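Local coordinates for protein Phthiocerol/phthiodiolone dimycocerosyl transferase (Mycobacterium tuberculosis, PDB 1Q9J) that probably transfers mycocerosic acids from the carrier domain of their synthase onto phthiocerol-type alcohols, the final step in making dimycocerosate esters, at residues S5-L10 against H50-S55; L118-H123 against V134-L139; R269-P274 against V319-G324. All coordinates share one frame; numbering follows the deposited sequence.

Contact 1: S5-L10 against H50-S55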
ATOM      1  N   SER A   5     -10.036  26.264   8.770  1.00 61.99           N
ATOM      2  CA  SER A   5      -9.237  26.858   7.699  1.00 58.52           C
ATOM      3  C   SER A   5      -8.672  25.822   6.729  1.00 55.61           C
ATOM      4  O   SER A   5      -8.492  24.651   7.081  1.00 54.81           O
ATOM      5  CB  SER A   5      -8.095  27.683   8.291  1.00 59.30           C
ATOM      6  OG  SER A   5      -7.257  26.893   9.099  1.00 58.90           O
ATOM      7  N   VAL A   6      -8.406  26.265   5.503  1.00 51.45           N
ATOM      8  CA  VAL A   6      -7.849  25.397   4.476  1.00 47.01           C
ATOM      9  C   VAL A   6      -6.358  25.202   4.692  1.00 44.81           C
ATOM     10  O   VAL A   6      -5.610  26.172   4.764  1.00 43.19           O
ATOM     11  CB  VAL A   6      -8.036  25.983   3.063  1.00 44.46           C
ATOM     12  CG1 VAL A   6      -7.133  25.248   2.084  1.00 40.92           C
ATOM     13  CG2 VAL A   6      -9.488  25.871   2.627  1.00 39.02           C
ATOM     14  N   ILE A   7      -5.931  23.949   4.809  1.00 45.88           N
ATOM     15  CA  ILE A   7      -4.508  23.649   4.989  1.00 43.09           C
ATOM     16  C   ILE A   7      -3.799  23.804   3.650  1.00 46.46           C
ATOM     17  O   ILE A   7      -2.839  24.571   3.506  1.00 44.82           O
ATOM     18  CB  ILE A   7      -4.319  22.248   5.481  1.00 36.75           C
ATOM     19  CG1 ILE A   7      -5.033  22.125   6.839  1.00 33.83           C
ATOM     20  CG2 ILE A   7      -2.811  21.933   5.563  1.00 31.85           C
ATOM     21  CD1 ILE A   7      -5.124  20.693   7.370  1.00 32.31           C
ATOM     22  N   ARG A   8      -4.299  23.076   2.663  1.00 46.97           N
ATOM     23  CA  ARG A   8      -3.755  23.155   1.326  1.00 45.53           C
ATOM     24  C   ARG A   8      -4.651  22.339   0.399  1.00 48.34           C
ATOM     25  O   ARG A   8      -5.358  21.443   0.846  1.00 49.22           O
ATOM     26  CB  ARG A   8      -2.309  22.648   1.344  1.00 40.06           C
ATOM     27  CG  ARG A   8      -2.030  21.497   0.462  1.00 34.40           C
ATOM     28  CD  ARG A   8      -0.873  20.699   0.969  1.00 30.44           C
ATOM     29  NE  ARG A   8      -0.828  19.440   0.240  1.00 36.19           N
ATOM     30  CZ  ARG A   8      -0.201  18.350   0.667  1.00 40.81           C
ATOM     31  NH1 ARG A   8       0.448  18.360   1.823  1.00 49.07           N
ATOM     32  NH2 ARG A   8      -0.233  17.235  -0.044  1.00 36.98           N
ATOM     33  N   LYS A   9      -4.645  22.690  -0.880  1.00 48.33           N
ATOM     34  CA  LYS A   9      -5.442  21.987  -1.868  1.00 49.57           C
ATOM     35  C   LYS A   9      -4.670  20.689  -2.159  1.00 53.83           C
ATOM     36  O   LYS A   9      -3.451  20.635  -1.959  1.00 57.32           O
ATOM     37  CB  LYS A   9      -5.555  22.867  -3.117  1.00 49.78           C
ATOM     38  CG  LYS A   9      -6.825  22.703  -3.955  1.00 63.50           C
ATOM     39  CD  LYS A   9      -7.056  23.938  -4.854  1.00 68.52           C
ATOM     40  CE  LYS A   9      -8.268  23.805  -5.777  1.00 70.21           C
ATOM     41  NZ  LYS A   9      -8.033  22.843  -6.889  1.00 66.84           N
ATOM     42  N   LEU A  10      -5.357  19.632  -2.583  1.00 54.52           N
ATOM     43  CA  LEU A  10      -4.649  18.383  -2.881  1.00 51.98           C
ATOM     44  C   LEU A  10      -4.009  18.492  -4.244  1.00 51.24           C
ATOM     45  O   LEU A  10      -4.549  19.149  -5.127  1.00 52.57           O
ATOM     46  CB  LEU A  10      -5.589  17.183  -2.914  1.00 48.30           C
ATOM     47  CG  LEU A  10      -6.213  16.663  -1.627  1.00 42.09           C
ATOM     48  CD1 LEU A  10      -7.189  15.568  -2.005  1.00 40.05           C
ATOM     49  CD2 LEU A  10      -5.139  16.127  -0.677  1.00 41.24           C
ATOM     50  N   HIS A  50       1.376  14.585  13.997  1.00 51.10           N
ATOM     51  CA  HIS A  50       0.945  14.679  12.613  1.00 48.91           C
ATOM     52  C   HIS A  50      -0.406  15.370  12.579  1.00 47.97           C
ATOM     53  O   HIS A  50      -1.398  14.796  12.143  1.00 51.47           O
ATOM     54  CB  HIS A  50       0.841  13.270  12.047  1.00 47.72           C
ATOM     55  CG  HIS A  50       2.082  12.462  12.253  1.00 45.08           C
ATOM     56  ND1 HIS A  50       3.296  12.826  11.715  1.00 42.42           N
ATOM     57  CD2 HIS A  50       2.310  11.336  12.971  1.00 45.83           C
ATOM     58  CE1 HIS A  50       4.221  11.961  12.093  1.00 38.22           C
ATOM     59  NE2 HIS A  50       3.650  11.047  12.855  1.00 45.59           N
ATOM     60  N   PRO A  51      -0.457  16.631  13.020  1.00 49.75           N
ATOM     61  CA  PRO A  51      -1.732  17.347  13.027  1.00 49.21           C
ATOM     62  C   PRO A  51      -2.515  17.442  11.725  1.00 47.10           C
ATOM     63  O   PRO A  51      -3.646  17.916  11.722  1.00 50.60           O
ATOM     64  CB  PRO A  51      -1.354  18.714  13.605  1.00 45.33           C
ATOM     65  CG  PRO A  51       0.063  18.878  13.207  1.00 40.95           C
ATOM     66  CD  PRO A  51       0.635  17.510  13.475  1.00 47.76           C
ATOM     67  N   VAL A  52      -1.943  16.979  10.621  1.00 42.96           N
ATOM     68  CA  VAL A  52      -2.668  17.049   9.352  1.00 42.77           C
ATOM     69  C   VAL A  52      -3.799  16.006   9.363  1.00 40.67           C
ATOM     70  O   VAL A  52      -4.890  16.243   8.842  1.00 36.86           O
ATOM     71  CB  VAL A  52      -1.753  16.751   8.154  1.00 42.76           C
ATOM     72  CG1 VAL A  52      -2.380  17.281   6.885  1.00 39.32           C
ATOM     73  CG2 VAL A  52      -0.425  17.385   8.363  1.00 51.94           C
ATOM     74  N   LEU A  53      -3.504  14.849   9.951  1.00 35.64           N
ATOM     75  CA  LEU A  53      -4.453  13.760  10.053  1.00 37.02           C
ATOM     76  C   LEU A  53      -5.762  14.226  10.688  1.00 39.47           C
ATOM     77  O   LEU A  53      -6.815  13.576  10.548  1.00 41.38           O
ATOM     78  CB  LEU A  53      -3.863  12.623  10.883  1.00 34.68           C
ATOM     79  CG  LEU A  53      -2.533  12.134  10.341  1.00 33.23           C
ATOM     80  CD1 LEU A  53      -1.930  11.083  11.258  1.00 36.76           C
ATOM     81  CD2 LEU A  53      -2.748  11.581   8.959  1.00 25.27           C
ATOM     82  N   ALA A  54      -5.706  15.358  11.377  1.00 37.30           N
ATOM     83  CA  ALA A  54      -6.893  15.880  12.011  1.00 34.91           C
ATOM     84  C   ALA A  54      -7.637  16.784  11.067  1.00 36.82           C
ATOM     85  O   ALA A  54      -7.917  17.928  11.394  1.00 47.17           O
ATOM     86  CB  ALA A  54      -6.508  16.648  13.251  1.00 35.50           C
ATOM     87  N   SER A  55      -7.975  16.281   9.895  1.00 35.02           N
ATOM     88  CA  SER A  55      -8.689  17.121   8.960  1.00 35.93           C
ATOM     89  C   SER A  55      -9.650  16.314   8.119  1.00 35.72           C
ATOM     90  O   SER A  55      -9.913  15.152   8.408  1.00 37.87           O
ATOM     91  CB  SER A  55      -7.702  17.804   8.040  1.00 39.85           C
ATOM     92  OG  SER A  55      -7.219  16.871   7.087  1.00 53.01           O
TER

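Contact 2: L118-H123 against V134-L139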
ATOM      1  N   LEU A 118      -6.677  -4.420  16.627  1.00 75.42           N
ATOM      2  CA  LEU A 118      -6.361  -3.010  16.462  1.00 69.70           C
ATOM      3  C   LEU A 118      -6.471  -2.745  14.970  1.00 66.81           C
ATOM      4  O   LEU A 118      -5.923  -3.493  14.160  1.00 67.18           O
ATOM      5  CB  LEU A 118      -4.942  -2.723  16.945  1.00 70.82           C
ATOM      6  CG  LEU A 118      -4.560  -1.251  17.069  1.00 70.58           C
ATOM      7  CD1 LEU A 118      -5.502  -0.556  18.028  1.00 72.70           C
ATOM      8  CD2 LEU A 118      -3.128  -1.140  17.551  1.00 70.48           C
ATOM      9  N   THR A 119      -7.195  -1.695  14.602  1.00 63.35           N
ATOM     10  CA  THR A 119      -7.357  -1.367  13.193  1.00 58.07           C
ATOM     11  C   THR A 119      -7.277   0.126  12.982  1.00 56.87           C
ATOM     12  O   THR A 119      -8.037   0.883  13.585  1.00 56.96           O
ATOM     13  CB  THR A 119      -8.702  -1.851  12.654  1.00 54.80           C
ATOM     14  OG1 THR A 119      -8.873  -3.227  12.993  1.00 57.90           O
ATOM     15  CG2 THR A 119      -8.759  -1.696  11.138  1.00 51.90           C
ATOM     16  N   LEU A 120      -6.352   0.537  12.120  1.00 53.24           N
ATOM     17  CA  LEU A 120      -6.169   1.941  11.809  1.00 50.36           C
ATOM     18  C   LEU A 120      -6.679   2.220  10.408  1.00 49.59           C
ATOM     19  O   LEU A 120      -6.367   1.494   9.466  1.00 46.85           O
ATOM     20  CB  LEU A 120      -4.700   2.329  11.887  1.00 50.31           C
ATOM     21  CG  LEU A 120      -4.474   3.842  11.827  1.00 51.96           C
ATOM     22  CD1 LEU A 120      -4.489   4.399  13.244  1.00 54.62           C
ATOM     23  CD2 LEU A 120      -3.133   4.141  11.164  1.00 45.75           C
ATOM     24  N   TYR A 121      -7.490   3.262  10.285  1.00 48.98           N
ATOM     25  CA  TYR A 121      -8.031   3.658   8.993  1.00 43.30           C
ATOM     26  C   TYR A 121      -7.403   4.988   8.646  1.00 43.32           C
ATOM     27  O   TYR A 121      -7.410   5.934   9.443  1.00 41.26           O
ATOM     28  CB  TYR A 121      -9.544   3.803   9.036  1.00 40.50           C
ATOM     29  CG  TYR A 121     -10.261   2.510   9.289  1.00 40.08           C
ATOM     30  CD1 TYR A 121     -10.425   2.034  10.582  1.00 38.51           C
ATOM     31  CD2 TYR A 121     -10.782   1.758   8.227  1.00 40.56           C
ATOM     32  CE1 TYR A 121     -11.092   0.843  10.813  1.00 42.60           C
ATOM     33  CE2 TYR A 121     -11.451   0.562   8.446  1.00 36.72           C
ATOM     34  CZ  TYR A 121     -11.603   0.108   9.745  1.00 41.16           C
ATOM     35  OH  TYR A 121     -12.245  -1.094   9.972  1.00 43.67           O
ATOM     36  N   LEU A 122      -6.872   5.056   7.437  1.00 43.87           N
ATOM     37  CA  LEU A 122      -6.172   6.235   6.994  1.00 40.58           C
ATOM     38  C   LEU A 122      -6.504   6.566   5.559  1.00 39.19           C
ATOM     39  O   LEU A 122      -6.382   5.728   4.676  1.00 43.75           O
ATOM     40  CB  LEU A 122      -4.686   5.965   7.125  1.00 35.95           C
ATOM     41  CG  LEU A 122      -3.727   7.134   6.979  1.00 42.26           C
ATOM     42  CD1 LEU A 122      -4.037   8.220   7.999  1.00 33.32           C
ATOM     43  CD2 LEU A 122      -2.327   6.576   7.172  1.00 33.53           C
ATOM     44  N   HIS A 123      -6.944   7.787   5.317  1.00 38.27           N
ATOM     45  CA  HIS A 123      -7.242   8.161   3.959  1.00 38.69           C
ATOM     46  C   HIS A 123      -5.931   8.168   3.169  1.00 41.15           C
ATOM     47  O   HIS A 123      -4.928   8.756   3.597  1.00 39.01           O
ATOM     48  CB  HIS A 123      -7.904   9.523   3.924  1.00 34.29           C
ATOM     49  CG  HIS A 123      -8.536   9.828   2.609  1.00 36.17           C
ATOM     50  ND1 HIS A 123      -9.872   9.606   2.365  1.00 43.25           N
ATOM     51  CD2 HIS A 123      -7.990  10.223   1.431  1.00 37.23           C
ATOM     52  CE1 HIS A 123     -10.128   9.844   1.088  1.00 43.40           C
ATOM     53  NE2 HIS A 123      -9.002  10.216   0.504  1.00 40.95           N
ATOM     54  N   VAL A 134       4.872   3.616   8.657  1.00 40.19           N
ATOM     55  CA  VAL A 134       5.653   4.377   9.625  1.00 39.87           C
ATOM     56  C   VAL A 134       4.771   4.875  10.774  1.00 38.34           C
ATOM     57  O   VAL A 134       5.186   4.867  11.929  1.00 37.57           O
ATOM     58  CB  VAL A 134       6.373   5.580   8.948  1.00 38.62           C
ATOM     59  CG1 VAL A 134       6.905   6.537  10.011  1.00 31.63           C
ATOM     60  CG2 VAL A 134       7.517   5.088   8.082  1.00 29.39           C
ATOM     61  N   LEU A 135       3.557   5.308  10.442  1.00 37.67           N
ATOM     62  CA  LEU A 135       2.600   5.793  11.437  1.00 38.67           C
ATOM     63  C   LEU A 135       2.207   4.636  12.356  1.00 38.09           C
ATOM     64  O   LEU A 135       2.344   4.713  13.582  1.00 41.28           O
ATOM     65  CB  LEU A 135       1.353   6.363  10.742  1.00 34.61           C
ATOM     66  CG  LEU A 135       1.623   7.608   9.901  1.00 33.82           C
ATOM     67  CD1 LEU A 135       0.398   7.987   9.086  1.00 34.03           C
ATOM     68  CD2 LEU A 135       2.057   8.747  10.800  1.00 24.54           C
ATOM     69  N   VAL A 136       1.735   3.560  11.738  1.00 37.59           N
ATOM     70  CA  VAL A 136       1.325   2.347  12.444  1.00 39.94           C
ATOM     71  C   VAL A 136       2.433   1.909  13.403  1.00 43.74           C
ATOM     72  O   VAL A 136       2.182   1.466  14.523  1.00 48.10           O
ATOM     73  CB  VAL A 136       1.078   1.200  11.441  1.00 36.24           C
ATOM     74  CG1 VAL A 136       0.700  -0.075  12.168  1.00 32.22           C
ATOM     75  CG2 VAL A 136       0.023   1.611  10.436  1.00 30.01           C
ATOM     76  N   ASP A 137       3.671   2.025  12.948  1.00 43.66           N
ATOM     77  CA  ASP A 137       4.807   1.640  13.761  1.00 45.04           C
ATOM     78  C   ASP A 137       5.004   2.665  14.902  1.00 43.20           C
ATOM     79  O   ASP A 137       5.291   2.310  16.047  1.00 43.36           O
ATOM     80  CB  ASP A 137       6.040   1.514  12.858  1.00 41.96           C
ATOM     81  CG  ASP A 137       7.321   1.360  13.643  1.00 41.00           C
ATOM     82  OD1 ASP A 137       7.996   2.384  13.851  1.00 39.52           O
ATOM     83  OD2 ASP A 137       7.653   0.225  14.057  1.00 41.22           O
ATOM     84  N   GLU A 138       4.814   3.937  14.585  1.00 41.96           N
ATOM     85  CA  GLU A 138       4.934   4.974  15.590  1.00 48.22           C
ATOM     86  C   GLU A 138       3.910   4.733  16.710  1.00 49.71           C
ATOM     87  O   GLU A 138       4.247   4.779  17.902  1.00 46.31           O
ATOM     88  CB  GLU A 138       4.674   6.337  14.974  1.00 51.31           C
ATOM     89  CG  GLU A 138       5.016   7.492  15.890  1.00 54.68           C
ATOM     90  CD  GLU A 138       4.797   8.828  15.226  1.00 59.20           C
ATOM     91  OE1 GLU A 138       5.326   9.032  14.094  1.00 55.16           O
ATOM     92  OE2 GLU A 138       4.109   9.677  15.853  1.00 60.12           O
ATOM     93  N   LEU A 139       2.660   4.484  16.319  1.00 47.25           N
ATOM     94  CA  LEU A 139       1.590   4.223  17.276  1.00 45.24           C
ATOM     95  C   LEU A 139       2.013   3.164  18.310  1.00 45.34           C
ATOM     96  O   LEU A 139       2.004   3.431  19.516  1.00 43.94           O
ATOM     97  CB  LEU A 139       0.322   3.744  16.549  1.00 44.04           C
ATOM     98  CG  LEU A 139      -0.821   3.226  17.451  1.00 45.07           C
ATOM     99  CD1 LEU A 139      -1.473   4.389  18.186  1.00 41.74           C
ATOM    100  CD2 LEU A 139      -1.845   2.503  16.595  1.00 44.11           C
TER

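Contact 3: R269-P274 against V319-G324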
ATOM      1  N   ARG A 269      11.557   7.887  -2.466  1.00 46.55           N
ATOM      2  CA  ARG A 269      12.239   8.404  -1.286  1.00 46.72           C
ATOM      3  C   ARG A 269      13.724   8.042  -1.263  1.00 47.09           C
ATOM      4  O   ARG A 269      14.539   8.839  -0.805  1.00 45.74           O
ATOM      5  CB  ARG A 269      11.567   7.888  -0.014  1.00 45.81           C
ATOM      6  CG  ARG A 269      10.217   8.516   0.283  1.00 47.60           C
ATOM      7  CD  ARG A 269       9.557   7.849   1.510  1.00 47.74           C
ATOM      8  NE  ARG A 269       8.293   8.485   1.900  1.00 48.68           N
ATOM      9  CZ  ARG A 269       7.132   8.353   1.256  1.00 48.71           C
ATOM     10  NH1 ARG A 269       7.033   7.596   0.172  1.00 46.45           N
ATOM     11  NH2 ARG A 269       6.054   8.998   1.692  1.00 46.47           N
ATOM     12  N   PHE A 270      14.082   6.858  -1.757  1.00 49.66           N
ATOM     13  CA  PHE A 270      15.482   6.444  -1.784  1.00 51.61           C
ATOM     14  C   PHE A 270      16.102   6.641  -3.160  1.00 50.01           C
ATOM     15  O   PHE A 270      17.280   6.359  -3.365  1.00 54.07           O
ATOM     16  CB  PHE A 270      15.611   4.983  -1.398  1.00 53.68           C
ATOM     17  CG  PHE A 270      14.553   4.517  -0.452  1.00 60.73           C
ATOM     18  CD1 PHE A 270      13.290   4.167  -0.926  1.00 61.66           C
ATOM     19  CD2 PHE A 270      14.813   4.418   0.918  1.00 60.89           C
ATOM     20  CE1 PHE A 270      12.303   3.722  -0.047  1.00 64.12           C
ATOM     21  CE2 PHE A 270      13.831   3.973   1.806  1.00 61.48           C
ATOM     22  CZ  PHE A 270      12.573   3.623   1.329  1.00 60.87           C
ATOM     23  N   VAL A 271      15.295   7.130  -4.088  1.00 43.81           N
ATOM     24  CA  VAL A 271      15.734   7.379  -5.440  1.00 40.55           C
ATOM     25  C   VAL A 271      16.191   8.832  -5.649  1.00 43.29           C
ATOM     26  O   VAL A 271      17.360   9.102  -5.943  1.00 42.91           O
ATOM     27  CB  VAL A 271      14.591   7.021  -6.427  1.00 34.58           C
ATOM     28  CG1 VAL A 271      14.809   7.686  -7.769  1.00 30.49           C
ATOM     29  CG2 VAL A 271      14.529   5.499  -6.606  1.00 30.63           C
ATOM     30  N   LEU A 272      15.255   9.757  -5.473  1.00 43.94           N
ATOM     31  CA  LEU A 272      15.481  11.182  -5.654  1.00 43.96           C
ATOM     32  C   LEU A 272      16.648  11.813  -4.918  1.00 47.38           C
ATOM     33  O   LEU A 272      17.258  11.224  -4.036  1.00 49.38           O
ATOM     34  CB  LEU A 272      14.230  11.957  -5.268  1.00 47.77           C
ATOM     35  CG  LEU A 272      12.934  11.618  -5.985  1.00 50.47           C
ATOM     36  CD1 LEU A 272      11.869  12.570  -5.485  1.00 48.78           C
ATOM     37  CD2 LEU A 272      13.100  11.740  -7.491  1.00 52.89           C
ATOM     38  N   ALA A 273      16.893  13.061  -5.316  1.00 50.81           N
ATOM     39  CA  ALA A 273      17.934  13.945  -4.806  1.00 50.16           C
ATOM     40  C   ALA A 273      17.911  13.911  -3.286  1.00 52.72           C
ATOM     41  O   ALA A 273      17.596  12.864  -2.713  1.00 60.95           O
ATOM     42  CB  ALA A 273      17.700  15.350  -5.317  1.00 45.58           C
ATOM     43  N   PRO A 274      18.206  15.049  -2.603  1.00 47.44           N
ATOM     44  CA  PRO A 274      18.158  14.874  -1.146  1.00 36.33           C
ATOM     45  C   PRO A 274      16.976  13.974  -0.828  1.00 36.42           C
ATOM     46  O   PRO A 274      15.832  14.247  -1.198  1.00 34.90           O
ATOM     47  CB  PRO A 274      18.002  16.295  -0.620  1.00 30.95           C
ATOM     48  CG  PRO A 274      17.322  16.995  -1.734  1.00 36.04           C
ATOM     49  CD  PRO A 274      18.029  16.474  -2.943  1.00 40.06           C
ATOM     50  N   VAL A 319      13.676   7.883 -16.127  1.00 51.60           N
ATOM     51  CA  VAL A 319      12.303   7.747 -16.596  1.00 54.98           C
ATOM     52  C   VAL A 319      11.325   7.789 -15.429  1.00 55.32           C
ATOM     53  O   VAL A 319      10.366   8.564 -15.428  1.00 54.67           O
ATOM     54  CB  VAL A 319      12.134   6.436 -17.412  1.00 53.46           C
ATOM     55  CG1 VAL A 319      10.663   6.090 -17.583  1.00 47.33           C
ATOM     56  CG2 VAL A 319      12.774   6.623 -18.775  1.00 50.96           C
ATOM     57  N   ILE A 320      11.583   6.964 -14.426  1.00 53.32           N
ATOM     58  CA  ILE A 320      10.740   6.921 -13.255  1.00 52.65           C
ATOM     59  C   ILE A 320      10.730   8.250 -12.503  1.00 52.92           C
ATOM     60  O   ILE A 320       9.667   8.737 -12.133  1.00 53.67           O
ATOM     61  CB  ILE A 320      11.192   5.772 -12.371  1.00 55.52           C
ATOM     62  CG1 ILE A 320      10.953   4.475 -13.158  1.00 53.82           C
ATOM     63  CG2 ILE A 320      10.479   5.804 -11.020  1.00 57.50           C
ATOM     64  CD1 ILE A 320      11.289   3.220 -12.434  1.00 56.67           C
ATOM     65  N   GLN A 321      11.895   8.857 -12.305  1.00 55.58           N
ATOM     66  CA  GLN A 321      11.953  10.137 -11.597  1.00 56.87           C
ATOM     67  C   GLN A 321      11.218  11.274 -12.312  1.00 57.62           C
ATOM     68  O   GLN A 321      10.456  12.000 -11.686  1.00 58.53           O
ATOM     69  CB  GLN A 321      13.405  10.563 -11.373  1.00 58.69           C
ATOM     70  CG  GLN A 321      14.243   9.535 -10.655  1.00 61.93           C
ATOM     71  CD  GLN A 321      14.910   8.573 -11.610  1.00 61.83           C
ATOM     72  OE1 GLN A 321      14.266   7.999 -12.482  1.00 56.62           O
ATOM     73  NE2 GLN A 321      16.212   8.389 -11.445  1.00 63.62           N
ATOM     74  N   GLN A 322      11.444  11.415 -13.615  1.00 58.35           N
ATOM     75  CA  GLN A 322      10.831  12.477 -14.400  1.00 55.78           C
ATOM     76  C   GLN A 322       9.432  12.238 -14.917  1.00 58.10           C
ATOM     77  O   GLN A 322       8.747  13.186 -15.302  1.00 61.70           O
ATOM     78  CB  GLN A 322      11.721  12.800 -15.584  1.00 51.86           C
ATOM     79  CG  GLN A 322      13.074  13.246 -15.159  1.00 56.80           C
ATOM     80  CD  GLN A 322      13.158  14.739 -15.009  1.00 52.77           C
ATOM     81  OE1 GLN A 322      13.919  15.240 -14.185  1.00 53.82           O
ATOM     82  NE2 GLN A 322      12.389  15.466 -15.821  1.00 44.26           N
ATOM     83  N   SER A 323       8.998  10.987 -14.976  1.00 60.82           N
ATOM     84  CA  SER A 323       7.648  10.724 -15.465  1.00 62.29           C
ATOM     85  C   SER A 323       6.691  11.039 -14.327  1.00 65.35           C
ATOM     86  O   SER A 323       6.899  10.624 -13.189  1.00 68.83           O
ATOM     87  CB  SER A 323       7.500   9.260 -15.875  1.00 58.51           C
ATOM     88  OG  SER A 323       7.444   8.414 -14.746  1.00 57.43           O
ATOM     89  N   GLY A 324       5.639  11.779 -14.628  1.00 64.72           N
ATOM     90  CA  GLY A 324       4.699  12.111 -13.581  1.00 68.13           C
ATOM     91  C   GLY A 324       3.906  10.918 -13.080  1.00 66.94           C
ATOM     92  O   GLY A 324       3.040  11.067 -12.225  1.00 71.69           O
TER

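Contact 1: S5-L10 against H50-S55
The terminal methyl of Ile7 makes this contact almost alone. Its CD1 lies 3.9 Å from CB of Ser55, and the same carbon is 4.4 Å from CG1 of Val52, so one methyl serves two neighbours. The reach comes from torsions: CG1 stands anti to the carbonyl carbon of Ile7 (chi1 -61°) and the rest of the branch runs extended, carrying CD1 well out from the backbone. The length of isoleucine's CG1-CD1 branch suits the gap, because the alpha carbons of Ile7 and Val52 remain 8.1 Å apart.

Ser55 offers its methylene, not its oxygen, to this neighbour. The hydroxyl turns back along the chain and donates to the backbone O of Val52 at 3.0 Å, meeting it almost in line with the carbonyl (C=O...OG 169°). The bond closes the turn between helix 36-49 and strand 55-59, a turn that also includes the bond from Leu53 N to His50 O.

Further out, strands 6-9 and 55-59 form the two margins of a small antiparallel sheet whose middle strand is 65-69. Both Ile7 and Arg8 pair their backbones with Leu67; with the helix-like psi of Ile7, this is consistent with a beta bulge. Val52 and Ser55 also touch Leu67 of that middle strand, while Met126 and Pro161 pack against Val52.

No hydrogen bond joins the two segments. Their direct attraction is dispersive and desolvating, with little directional demand, and the serine hydroxyl brings no polar mismatch to the isoleucine because it is satisfied within its own turn.

Contact 2: L118-H123 against V134-L139
Leu118, Leu120 and Leu122 of strand 117-123 meet Leu139, Val136 and Leu135 of helix 129-148 in a beta-alpha layer. The HHxxxDG motif of the CoA-dependent acyltransferase superfamily runs from His123, ending the strand, into the start of the helix; His124 is the probable proton acceptor and Asp128 probably organises the site. Strand and helix run roughly counter to one another, at 140°, with their axes 10.5 Å apart at the closest.

All the direct contacts are apolar and no hydrogen bond crosses the interface. Each of the three leucines places CG anti to its backbone N (chi1 near -169°), so that they project as a matched row, each using CD2. Leucine suits this row: its branch lies one carbon beyond CB and spans the layer. Beta-branched Val136 is shorter and sits nearer the sheet on the helix; its CG2 passes alongside CD2 of Leu120 at 4.1 Å. Leu118 and Leu139 reach tip to tip, CD2 to CD2 at 4.0 Å. Leu107 and Leu105 of the adjoining strand extend the apolar surface.

Aromatic and polar interactions belong to strand residues outside the helix packing: Tyr121 and His123 make edge-to-face ring contacts with Tyr369 and Phe23, and Thr119 OG1 is hydrogen-bonded to Thr27 OG1. Nearest to His124, Leu122 crosses Leu135 at about a right angle, CD2 to CD1 at 3.6 Å.

Contact 3: R269-P274 against V319-G324
Where a loop leaving strand 260-267 of the six-stranded mixed sheet passes a short helical turn, 319-322, that follows helix 300-317, Val271 and Leu272 pack on Gln321. The contact lies at the surface of the chain, and the side chain of Val271 is about 10 Å from that of Arg312, a residue probably important for recognising the synthase's carrier domain.

Gln321 presents its aliphatic stem to both loop residues. The stem bends at chi2 (90°), which folds the amide back while leaving CG turned to the loop. Val271 crosses it at about a right angle, and its CG1 lies 3.9 Å from the amide carbon CD of Gln321. Leu272 runs past in the opposite direction, its CD2 4.1 Å from Gln321 CB. Glutamine is apt at such a partly exposed position: its methylenes give apolar neighbours a surface, while its NE2 hydrogen-bonds to the backbone O of Leu315, on the preceding helix.

The loop is held elsewhere as well. Arg269 forms salt bridges with Asp267 and with Asp128, the residue probably organising the active site, and Leu272 rests also on Val167 and Leu168 of helix 164-170. Ser323 N closes the turn onto Val319 O at 2.8 Å. Across the interface, the two loop side chains converge on a single methylene, Gln321 CG, which lies 3.5 Å from Val271 CG1 and 4.0 Å from Leu272 CD2.

Overall arrangement
Contact 2 is the core of the set, all its touching residues buried; contact 1 is mostly buried but lies farther from the chain centre, and contact 3 is at the surface. Contacts 1 and 2 adjoin: His50 NE2 probably hydrogen-bonds to Glu138 OE1, and Leu53 packs on Leu122, so the turn after helix 36-49 rests against the beta-alpha layer. Contact 3 touches neither, its centre about 26 Å from that of contact 2, yet Arg269 reaches Asp128 in the loop that contact 2 brackets. None has a hydrogen bond across it; what changes is the partner: only aliphatic side chains in contact 2, a serine methylene beside valine in contact 1, a glutamine stem in contact 3.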